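Hydroxyethylphosphonate dioxygenase (Streptomyces albus, PDB 6B9R) probably uses a mononuclear non-haem iron and dioxygen to cleave the carbon-carbon bond of 2-hydroxyethylphosphonate, yielding hydroxymethylphosphonate and formate. Local coordinates at residues 106-111 with 129-134; 141-146 with 191-196; 249-254 with 287-292. All blocks are in the same frame, centred on the assembly; numbering follows the deposited sequence.

How the contacts relate
Along the chain the contacts follow one another in series, each closing before the next opens. Contacts 1 and 2 adjoin, their centres about 7 Å apart, and both reach the bound substrate: contact 1 joins strand 106-113 to the loop after strand 123-129, and contact 2 joins the later part of that loop to strand 190-194. R131 O of contact 1 probably bonds to A194 N of contact 2, so the two meet directly, next to the substrate pocket. Contact 3 belongs to the helix-turn-helix region, with its centre about 56 Å from that of contact 1 and 52 Å from that of contact 2; there it packs on the second subunit and lies far from the substrate of its own chain's cupin site.

Contact 1: 106-111 with 129-134; sequences GPYYEY and MLRVVE. With 2HE ((2-hydroxyethyl)phosphonic acid), chain F.
R131 folds against the ring of Y108 where strand 106-113 of the cupin-type antiparallel sheet passes through a classic beta bulge, Y108 and Y109 both facing I101. CG of R131 is anti to its backbone N (chi1 180°), the chain bends at chi2 and chi3, and the guanidinium lies against the tyrosine, the two planes 83° apart. CD1 of Y108 stands over the centre of one guanidinium face, 3.6 Å from CZ of R131. NE of R131 donates to a water (2.7 Å) that donates to P107 O, while NH2 reaches R103 O. An alanine here lacks the guanidinium over which CD1 of Y108 stands, and would probably leave that water and R103 O without these donors. L130 N bonds to Y108 O (2.9 Å), and CD1 of L130 packs 3.4 Å from Y109 C. M129, paired with Y109 in a non-hydrogen-bonded bridge, places CE 3.9 Å from CE1 of Y109. CD2 of Y108 covers the centre of one face of the Y109 ring, whose OH bonds to F192 N and whose CE2 approaches the substrate's CA at 3.6 Å. Y111 OH donates a very short hydrogen bond (2.5 Å) to phosphonate O2, at the ring's edge, in its plane.

Contact 2: 141-146 with 191-196; sequences PLVEWN and SFTARS. With 2HE ((2-hydroxyethyl)phosphonic acid), chain F.
S191 and E144 tie strand 190-194 to the loop 141-146, and a residue close to each reaches the substrate. On the loop, N146 turns ND2 to the phosphonate: it donates to O1 of the substrate at 2.8 Å and weakly to O3. CG of N146 sits between the backbone N and the carbonyl carbon (chi1 69°), and OD1 bonds to the backbone N of G148 and of the iron ligand H190. The amide is thereby held from both ends, one by the substrate and the other by the main chain. From the strand comes F192, whose CE1 lies 3.4 Å from the substrate hydroxyl O4; that oxygen is near the ring plane, at the edge. K29 and W449 of the second subunit also bond to the substrate.

One shell out is the link between the segments. OG of S191, anti to the backbone N, donates to E144 O at 2.8 Å, arriving 56° out of the carbonyl plane. The same carbonyl oxygen accepts from NH1 of R103, another pocket residue, and OG of S191 also bonds to Y108 OH. In this cupin-type fold the strand thus carries an iron ligand, H190, next to the serine that fastens the incoming loop.

V143 packs beside the bond. Its CG1 lies 3.7 Å from both CB and OG of S191, and the same CG1 stands 3.5 Å above the indole plane of W145, offset toward the rim. CG2 of V143 meets CG2 of T193 at 4.1 Å, the two side chains crossing at about a right angle. OG1 of T193 is hydrogen-bonded to Y164 OH on strand 161-167; V143 and W145 also touch the Y164 side chain.

Contact 3: 249-254 with 287-292; sequences RLTTVT and EALGVS
R249, the last residue of helix 238-249, reaches across to the backbone carbonyls of L289 and G290, at the end of helix 279-288. Its CB points toward that segment, and CG, anti to the carbonyl carbon, lies 4.1 Å from CD2 of L289. The chain bends at chi2 (-63°), carrying CD past L289 O. NE, anti to CB across the CG-CD bond (chi3 -175°), is then 2.8 Å from L289 O, but the N-H points well off the line (125°) and the bond is weak. CZ lies 3.3 Å from L289 O, and NH2 gives L289 O a second weak bond at 3.0 Å, so one carbonyl oxygen lies between two donors of the guanidinium. NH2 also donates weakly to G290 O (3.3 Å), which sits at the guanidinium's edge near its plane, and it presses on CG1 of V291 at 3.3 Å. Firmer partners lie on the second subunit, where NH2 bonds to P340 O and NH1 to T343 OG1; the arginine therefore links three backbone carbonyls of two chains.

CD2 of L289, which meets CG of R249, also meets CG2 of T251 at 4.0 Å, the leucine and threonine side chains crossing at about a right angle. Both segments hold Schellman helix ends, with L250 and G290 in the positive-phi position, and T252 then N-caps helix 253-260 through E255 N. These helices form part of a Cro/C1-type helix-turn-helix region. L289 is buried and packs on L242 and V245 of helix 238-249 and on L256 of helix 253-260, placing the end of helix 279-288 against both.

Contact 1: 106-111 with 129-134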
loop_
_atom_site.group_PDB
_atom_site.type_symbol
_atom_site.label_atom_id
_atom_site.label_comp_id
_atom_site.label_asym_id
_atom_site.label_seq_id
_atom_site.Cartn_x
_atom_site.Cartn_y
_atom_site.Cartn_z
ATOM N N GLY A 106 4.590 -33.830 -23.691
ATOM C CA GLY A 106 4.891 -33.090 -24.893
ATOM C C GLY A 106 4.885 -31.596 -24.648
ATOM O O GLY A 106 4.378 -31.121 -23.626
ATOM N N PRO A 107 5.468 -30.829 -25.570
ATOM C CA PRO A 107 5.417 -29.363 -25.458
ATOM C C PRO A 107 3.986 -28.883 -25.276
ATOM O O PRO A 107 3.064 -29.354 -25.944
ATOM C CB PRO A 107 6.010 -28.884 -26.789
ATOM C CG PRO A 107 6.873 -30.025 -27.252
ATOM C CD PRO A 107 6.169 -31.273 -26.790
ATOM N N TYR A 108 3.799 -27.958 -24.346
ATOM C CA TYR A 108 2.466 -27.489 -23.992
ATOM C C TYR A 108 2.294 -25.991 -24.183
ATOM O O TYR A 108 1.271 -25.558 -24.720
ATOM C CB TYR A 108 2.144 -27.883 -22.534
ATOM C CG TYR A 108 0.665 -27.876 -22.214
ATOM C CD1 TYR A 108 -0.115 -29.014 -22.406
ATOM C CD2 TYR A 108 0.041 -26.721 -21.748
ATOM C CE1 TYR A 108 -1.473 -29.010 -22.126
ATOM C CE2 TYR A 108 -1.314 -26.704 -21.468
ATOM C CZ TYR A 108 -2.070 -27.849 -21.664
ATOM O OH TYR A 108 -3.422 -27.830 -21.380
ATOM N N TYR A 109 3.284 -25.191 -23.784
ATOM C CA TYR A 109 3.281 -23.748 -23.987
ATOM C C TYR A 109 4.650 -23.311 -24.491
ATOM O O TYR A 109 5.669 -23.907 -24.139
ATOM C CB TYR A 109 3.016 -22.967 -22.692
ATOM C CG TYR A 109 1.673 -23.143 -22.019
ATOM C CD1 TYR A 109 0.485 -23.119 -22.741
ATOM C CD2 TYR A 109 1.597 -23.284 -20.639
ATOM C CE1 TYR A 109 -0.736 -23.257 -22.104
ATOM C CE2 TYR A 109 0.385 -23.422 -19.994
ATOM C CZ TYR A 109 -0.780 -23.406 -20.730
ATOM O OH TYR A 109 -1.985 -23.542 -20.078
ATOM N N GLU A 110 4.669 -22.267 -25.314
ATOM C CA GLU A 110 5.870 -21.460 -25.504
ATOM C C GLU A 110 5.627 -20.090 -24.897
ATOM O O GLU A 110 4.651 -19.419 -25.258
ATOM C CB GLU A 110 6.252 -21.289 -26.980
ATOM C CG GLU A 110 7.528 -20.434 -27.127
ATOM C CD GLU A 110 7.882 -20.058 -28.561
ATOM O OE1 GLU A 110 7.101 -20.365 -29.477
ATOM O OE2 GLU A 110 8.955 -19.441 -28.759
ATOM N N TYR A 111 6.513 -19.688 -23.982
ATOM C CA TYR A 111 6.451 -18.399 -23.303
ATOM C C TYR A 111 7.450 -17.422 -23.910
ATOM O O TYR A 111 8.572 -17.802 -24.256
ATOM C CB TYR A 111 6.785 -18.522 -21.814
ATOM C CG TYR A 111 5.923 -19.421 -20.966
ATOM C CD1 TYR A 111 6.196 -20.779 -20.866
ATOM C CD2 TYR A 111 4.874 -18.902 -20.214
ATOM C CE1 TYR A 111 5.433 -21.604 -20.062
ATOM C CE2 TYR A 111 4.099 -19.722 -19.407
ATOM C CZ TYR A 111 4.387 -21.072 -19.336
ATOM O OH TYR A 111 3.634 -21.892 -18.530
ATOM N N MET A 129 -0.451 -21.578 -27.379
ATOM C CA MET A 129 -0.983 -22.878 -27.001
ATOM C C MET A 129 -0.417 -23.934 -27.939
ATOM O O MET A 129 -0.661 -23.887 -29.150
ATOM C CB MET A 129 -2.507 -22.861 -27.054
ATOM C CG MET A 129 -3.171 -22.225 -25.842
ATOM S SD MET A 129 -2.924 -20.436 -25.733
ATOM C CE MET A 129 -1.680 -20.327 -24.439
ATOM N N LEU A 130 0.346 -24.879 -27.391
ATOM C CA LEU A 130 0.928 -25.942 -28.199
ATOM C C LEU A 130 0.158 -27.252 -28.110
ATOM O O LEU A 130 0.484 -28.190 -28.844
ATOM C CB LEU A 130 2.386 -26.187 -27.791
ATOM C CG LEU A 130 3.302 -24.967 -27.733
ATOM C CD1 LEU A 130 4.702 -25.362 -27.235
ATOM C CD2 LEU A 130 3.358 -24.276 -29.090
ATOM N N ARG A 131 -0.828 -27.348 -27.221
ATOM C CA ARG A 131 -1.631 -28.555 -27.067
ATOM C C ARG A 131 -2.957 -28.338 -27.787
ATOM O O ARG A 131 -3.672 -27.369 -27.503
ATOM C CB ARG A 131 -1.856 -28.887 -25.590
ATOM C CG ARG A 131 -2.690 -30.139 -25.331
ATOM C CD ARG A 131 -2.037 -31.403 -25.898
ATOM N NE ARG A 131 -0.650 -31.586 -25.458
ATOM C CZ ARG A 131 -0.294 -32.101 -24.283
ATOM N NH1 ARG A 131 -1.219 -32.476 -23.407
ATOM N NH2 ARG A 131 0.994 -32.232 -23.975
ATOM N N VAL A 132 -3.288 -29.247 -28.700
ATOM C CA VAL A 132 -4.483 -29.150 -29.534
ATOM C C VAL A 132 -5.509 -30.162 -29.041
ATOM O O VAL A 132 -5.190 -31.345 -28.878
ATOM C CB VAL A 132 -4.146 -29.399 -31.014
ATOM C CG1 VAL A 132 -5.421 -29.561 -31.829
ATOM C CG2 VAL A 132 -3.299 -28.261 -31.561
ATOM N N VAL A 133 -6.737 -29.701 -28.807
ATOM C CA VAL A 133 -7.810 -30.571 -28.353
ATOM C C VAL A 133 -8.874 -30.661 -29.444
ATOM O O VAL A 133 -8.970 -29.814 -30.339
ATOM C CB VAL A 133 -8.442 -30.096 -27.033
ATOM C CG1 VAL A 133 -7.420 -30.149 -25.887
ATOM C CG2 VAL A 133 -9.044 -28.701 -27.214
ATOM N N GLU A 134 -9.699 -31.698 -29.342
ATOM C CA GLU A 134 -10.772 -31.935 -30.296
ATOM C C GLU A 134 -12.159 -31.770 -29.691
ATOM O O GLU A 134 -13.157 -32.002 -30.387
ATOM C CB GLU A 134 -10.630 -33.335 -30.909
ATOM C CG GLU A 134 -9.385 -33.492 -31.764
ATOM C CD GLU A 134 -9.337 -34.814 -32.497
ATOM O OE1 GLU A 134 -9.719 -35.848 -31.904
ATOM O OE2 GLU A 134 -8.918 -34.816 -33.673
HETATM O O3 2HE F . -0.011 -19.733 -15.824
HETATM P P 2HE F . 0.424 -20.760 -16.808
HETATM O O1 2HE F . 0.053 -22.234 -16.277
HETATM O O2 2HE F . 2.013 -20.670 -17.092
HETATM C CA 2HE F . -0.498 -20.399 -18.320
HETATM C CB 2HE F . -0.557 -18.881 -18.460
HETATM O O4 2HE F . -1.539 -18.307 -17.582
HETATM O O HOH W 1 1.370 -31.268 -27.221
HETATM O O HOH W 2 -1.599 -25.446 -24.824
#

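Contact 2: 141-146 with 191-196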
loop_
_atom_site.group_PDB
_atom_site.type_symbol
_atom_site.label_atom_id
_atom_site.label_comp_id
_atom_site.label_asym_id
_atom_site.label_seq_id
_atom_site.Cartn_x
_atom_site.Cartn_y
_atom_site.Cartn_z
ATOM N N PRO A 141 -8.430 -35.404 -20.851
ATOM C CA PRO A 141 -7.124 -35.723 -20.255
ATOM C C PRO A 141 -5.942 -35.042 -20.923
ATOM O O PRO A 141 -4.840 -35.083 -20.364
ATOM C CB PRO A 141 -7.037 -37.247 -20.404
ATOM C CG PRO A 141 -7.923 -37.555 -21.555
ATOM C CD PRO A 141 -9.066 -36.590 -21.447
ATOM N N LEU A 142 -6.120 -34.426 -22.091
ATOM C CA LEU A 142 -5.026 -33.694 -22.716
ATOM C C LEU A 142 -4.759 -32.349 -22.053
ATOM O O LEU A 142 -3.732 -31.728 -22.343
ATOM C CB LEU A 142 -5.309 -33.481 -24.204
ATOM C CG LEU A 142 -5.354 -34.739 -25.070
ATOM C CD1 LEU A 142 -5.804 -34.395 -26.496
ATOM C CD2 LEU A 142 -4.000 -35.444 -25.078
ATOM N N VAL A 143 -5.652 -31.888 -21.183
ATOM C CA VAL A 143 -5.498 -30.590 -20.536
ATOM C C VAL A 143 -4.582 -30.745 -19.332
ATOM O O VAL A 143 -4.808 -31.599 -18.466
ATOM C CB VAL A 143 -6.866 -30.029 -20.121
ATOM C CG1 VAL A 143 -6.696 -28.711 -19.388
ATOM C CG2 VAL A 143 -7.763 -29.877 -21.340
ATOM N N GLU A 144 -3.542 -29.929 -19.273
ATOM C CA GLU A 144 -2.597 -29.958 -18.165
ATOM C C GLU A 144 -2.755 -28.650 -17.408
ATOM O O GLU A 144 -2.445 -27.581 -17.936
ATOM C CB GLU A 144 -1.167 -30.156 -18.658
ATOM C CG GLU A 144 -0.928 -31.529 -19.257
ATOM C CD GLU A 144 -0.886 -32.648 -18.216
ATOM O OE1 GLU A 144 -0.836 -32.364 -17.002
ATOM O OE2 GLU A 144 -0.897 -33.826 -18.617
ATOM N N TRP A 145 -3.248 -28.745 -16.179
ATOM C CA TRP A 145 -3.602 -27.589 -15.379
ATOM C C TRP A 145 -2.387 -27.092 -14.615
ATOM O O TRP A 145 -1.484 -27.863 -14.289
ATOM C CB TRP A 145 -4.698 -27.950 -14.381
ATOM C CG TRP A 145 -5.970 -28.391 -15.006
ATOM C CD1 TRP A 145 -6.228 -29.583 -15.601
ATOM C CD2 TRP A 145 -7.169 -27.630 -15.084
ATOM N NE1 TRP A 145 -7.529 -29.614 -16.057
ATOM C CE2 TRP A 145 -8.125 -28.420 -15.749
ATOM C CE3 TRP A 145 -7.529 -26.346 -14.658
ATOM C CZ2 TRP A 145 -9.415 -27.976 -15.989
ATOM C CZ3 TRP A 145 -8.812 -25.904 -14.905
ATOM C CH2 TRP A 145 -9.736 -26.717 -15.561
ATOM N N ASN A 146 -2.380 -25.800 -14.318
ATOM C CA ASN A 146 -1.408 -25.287 -13.367
ATOM C C ASN A 146 -1.999 -25.377 -11.961
ATOM O O ASN A 146 -3.122 -25.845 -11.756
ATOM C CB ASN A 146 -0.954 -23.868 -13.738
ATOM C CG ASN A 146 -2.044 -22.803 -13.561
ATOM O OD1 ASN A 146 -2.990 -22.961 -12.789
ATOM N ND2 ASN A 146 -1.891 -21.693 -14.278
ATOM N N SER A 191 -5.900 -23.361 -17.352
ATOM C CA SER A 191 -5.132 -23.914 -18.462
ATOM C C SER A 191 -5.658 -23.346 -19.773
ATOM O O SER A 191 -6.733 -22.740 -19.826
ATOM C CB SER A 191 -5.190 -25.445 -18.478
ATOM O OG SER A 191 -4.226 -25.978 -19.375
ATOM N N PHE A 192 -4.881 -23.557 -20.840
ATOM C CA PHE A 192 -5.245 -23.127 -22.186
ATOM C C PHE A 192 -4.837 -24.189 -23.195
ATOM O O PHE A 192 -3.752 -24.767 -23.090
ATOM C CB PHE A 192 -4.565 -21.815 -22.591
ATOM C CG PHE A 192 -4.726 -20.710 -21.608
ATOM C CD1 PHE A 192 -3.822 -20.569 -20.558
ATOM C CD2 PHE A 192 -5.755 -19.789 -21.738
ATOM C CE1 PHE A 192 -3.940 -19.527 -19.642
ATOM C CE2 PHE A 192 -5.879 -18.731 -20.825
ATOM C CZ PHE A 192 -4.971 -18.612 -19.772
ATOM N N THR A 193 -5.709 -24.441 -24.173
ATOM C CA THR A 193 -5.413 -25.306 -25.307
ATOM C C THR A 193 -5.865 -24.617 -26.590
ATOM O O THR A 193 -6.562 -23.600 -26.560
ATOM C CB THR A 193 -6.118 -26.666 -25.188
ATOM O OG1 THR A 193 -7.533 -26.458 -25.215
ATOM C CG2 THR A 193 -5.741 -27.378 -23.888
ATOM N N ALA A 194 -5.479 -25.188 -27.732
ATOM C CA ALA A 194 -5.941 -24.728 -29.038
ATOM C C ALA A 194 -6.989 -25.694 -29.572
ATOM O O ALA A 194 -6.803 -26.913 -29.503
ATOM C CB ALA A 194 -4.785 -24.616 -30.038
ATOM N N ARG A 195 -8.082 -25.151 -30.112
ATOM C CA ARG A 195 -9.094 -25.982 -30.756
ATOM C C ARG A 195 -8.683 -26.433 -32.147
ATOM O O ARG A 195 -9.355 -27.292 -32.726
ATOM C CB ARG A 195 -10.430 -25.232 -30.852
ATOM C CG ARG A 195 -11.136 -25.080 -29.522
ATOM C CD ARG A 195 -12.584 -24.627 -29.681
ATOM N NE ARG A 195 -12.717 -23.384 -30.439
ATOM C CZ ARG A 195 -12.441 -22.174 -29.955
ATOM N NH1 ARG A 195 -12.604 -21.102 -30.721
ATOM N NH2 ARG A 195 -11.981 -22.033 -28.709
ATOM N N SER A 196 -7.616 -25.873 -32.699
ATOM C CA SER A 196 -7.203 -26.210 -34.048
ATOM C C SER A 196 -5.693 -26.095 -34.148
ATOM O O SER A 196 -5.071 -25.276 -33.468
ATOM C CB SER A 196 -7.879 -25.302 -35.086
ATOM O OG SER A 196 -7.264 -25.435 -36.353
HETATM O O3 2HE F . -0.011 -19.733 -15.824
HETATM P P 2HE F . 0.424 -20.760 -16.808
HETATM O O1 2HE F . 0.053 -22.234 -16.277
HETATM O O2 2HE F . 2.013 -20.670 -17.092
HETATM C CA 2HE F . -0.498 -20.399 -18.320
HETATM C CB 2HE F . -0.557 -18.881 -18.460
HETATM O O4 2HE F . -1.539 -18.307 -17.582
#

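Contact 3: 249-254 with 287-292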
loop_
_atom_site.group_PDB
_atom_site.type_symbol
_atom_site.label_atom_id
_atom_site.label_comp_id
_atom_site.label_asym_id
_atom_site.label_seq_id
_atom_site.Cartn_x
_atom_site.Cartn_y
_atom_site.Cartn_z
ATOM N N ARG A 249 -11.996 1.547 16.564
ATOM C CA ARG A 249 -12.234 2.671 17.454
ATOM C C ARG A 249 -12.515 2.249 18.892
ATOM O O ARG A 249 -12.538 3.114 19.775
ATOM C CB ARG A 249 -13.423 3.492 16.948
ATOM C CG ARG A 249 -13.135 4.265 15.678
ATOM C CD ARG A 249 -12.043 5.309 15.881
ATOM N NE ARG A 249 -11.914 6.085 14.661
ATOM C CZ ARG A 249 -11.047 5.826 13.694
ATOM N NH1 ARG A 249 -10.162 4.848 13.830
ATOM N NH2 ARG A 249 -11.057 6.571 12.595
ATOM N N LEU A 250 -12.726 0.952 19.143
ATOM C CA LEU A 250 -13.089 0.464 20.472
ATOM C C LEU A 250 -14.359 1.153 20.960
ATOM O O LEU A 250 -14.501 1.489 22.134
ATOM C CB LEU A 250 -11.939 0.649 21.469
ATOM C CG LEU A 250 -10.930 -0.503 21.407
ATOM C CD1 LEU A 250 -9.681 -0.207 22.218
ATOM C CD2 LEU A 250 -11.593 -1.775 21.904
ATOM N N THR A 251 -15.281 1.387 20.035
ATOM C CA THR A 251 -16.566 1.945 20.406
ATOM C C THR A 251 -17.539 0.791 20.622
ATOM O O THR A 251 -17.196 -0.382 20.461
ATOM C CB THR A 251 -17.064 2.931 19.346
ATOM O OG1 THR A 251 -18.215 3.626 19.845
ATOM C CG2 THR A 251 -17.449 2.198 18.073
ATOM N N THR A 252 -18.758 1.129 21.017
ATOM C CA THR A 252 -19.798 0.160 21.321
ATOM C C THR A 252 -21.038 0.541 20.528
ATOM O O THR A 252 -21.131 1.647 19.994
ATOM C CB THR A 252 -20.112 0.135 22.822
ATOM O OG1 THR A 252 -20.769 1.356 23.183
ATOM C CG2 THR A 252 -18.829 0.016 23.631
ATOM N N VAL A 253 -21.999 -0.382 20.453
ATOM C CA VAL A 253 -23.235 -0.098 19.727
ATOM C C VAL A 253 -23.953 1.113 20.318
ATOM O O VAL A 253 -24.408 1.997 19.584
ATOM C CB VAL A 253 -24.152 -1.338 19.708
ATOM C CG1 VAL A 253 -25.562 -0.940 19.279
ATOM C CG2 VAL A 253 -23.604 -2.368 18.755
ATOM N N THR A 254 -24.067 1.181 21.651
ATOM C CA THR A 254 -24.820 2.279 22.258
ATOM C C THR A 254 -24.060 3.601 22.162
ATOM O O THR A 254 -24.677 4.664 22.012
ATOM C CB THR A 254 -25.156 1.966 23.725
ATOM O OG1 THR A 254 -23.945 1.747 24.473
ATOM C CG2 THR A 254 -26.044 0.731 23.824
ATOM N N GLU A 287 -19.053 10.003 10.367
ATOM C CA GLU A 287 -18.627 11.129 11.196
ATOM C C GLU A 287 -18.404 10.690 12.630
ATOM O O GLU A 287 -17.448 11.128 13.284
ATOM C CB GLU A 287 -19.659 12.259 11.157
ATOM C CG GLU A 287 -19.194 13.568 11.836
ATOM C CD GLU A 287 -19.243 13.565 13.382
ATOM O OE1 GLU A 287 -20.029 12.797 13.992
ATOM O OE2 GLU A 287 -18.485 14.353 13.995
ATOM N N ALA A 288 -19.292 9.839 13.146
ATOM C CA ALA A 288 -19.140 9.369 14.509
ATOM C C ALA A 288 -17.874 8.547 14.663
ATOM O O ALA A 288 -17.265 8.547 15.737
ATOM C CB ALA A 288 -20.363 8.549 14.914
ATOM N N LEU A 289 -17.466 7.850 13.605
ATOM C CA LEU A 289 -16.287 6.990 13.613
ATOM C C LEU A 289 -15.031 7.696 13.124
ATOM O O LEU A 289 -13.977 7.055 13.002
ATOM C CB LEU A 289 -16.551 5.746 12.754
ATOM C CG LEU A 289 -17.610 4.799 13.338
ATOM C CD1 LEU A 289 -18.182 3.841 12.279
ATOM C CD2 LEU A 289 -17.056 4.025 14.536
ATOM N N GLY A 290 -15.110 8.989 12.838
ATOM C CA GLY A 290 -13.920 9.705 12.410
ATOM C C GLY A 290 -13.358 9.237 11.088
ATOM O O GLY A 290 -12.138 9.241 10.902
ATOM N N VAL A 291 -14.214 8.815 10.158
ATOM C CA VAL A 291 -13.750 8.375 8.853
ATOM C C VAL A 291 -14.634 8.991 7.777
ATOM O O VAL A 291 -15.743 9.463 8.036
ATOM C CB VAL A 291 -13.739 6.836 8.724
ATOM C CG1 VAL A 291 -12.940 6.201 9.867
ATOM C CG2 VAL A 291 -15.173 6.301 8.702
ATOM N N SER A 292 -14.111 9.000 6.560
ATOM C CA SER A 292 -14.931 9.328 5.405
ATOM C C SER A 292 -15.884 8.178 5.106
ATOM O O SER A 292 -15.582 7.012 5.369
ATOM C CB SER A 292 -14.050 9.600 4.183
ATOM O OG SER A 292 -14.816 9.602 2.987
#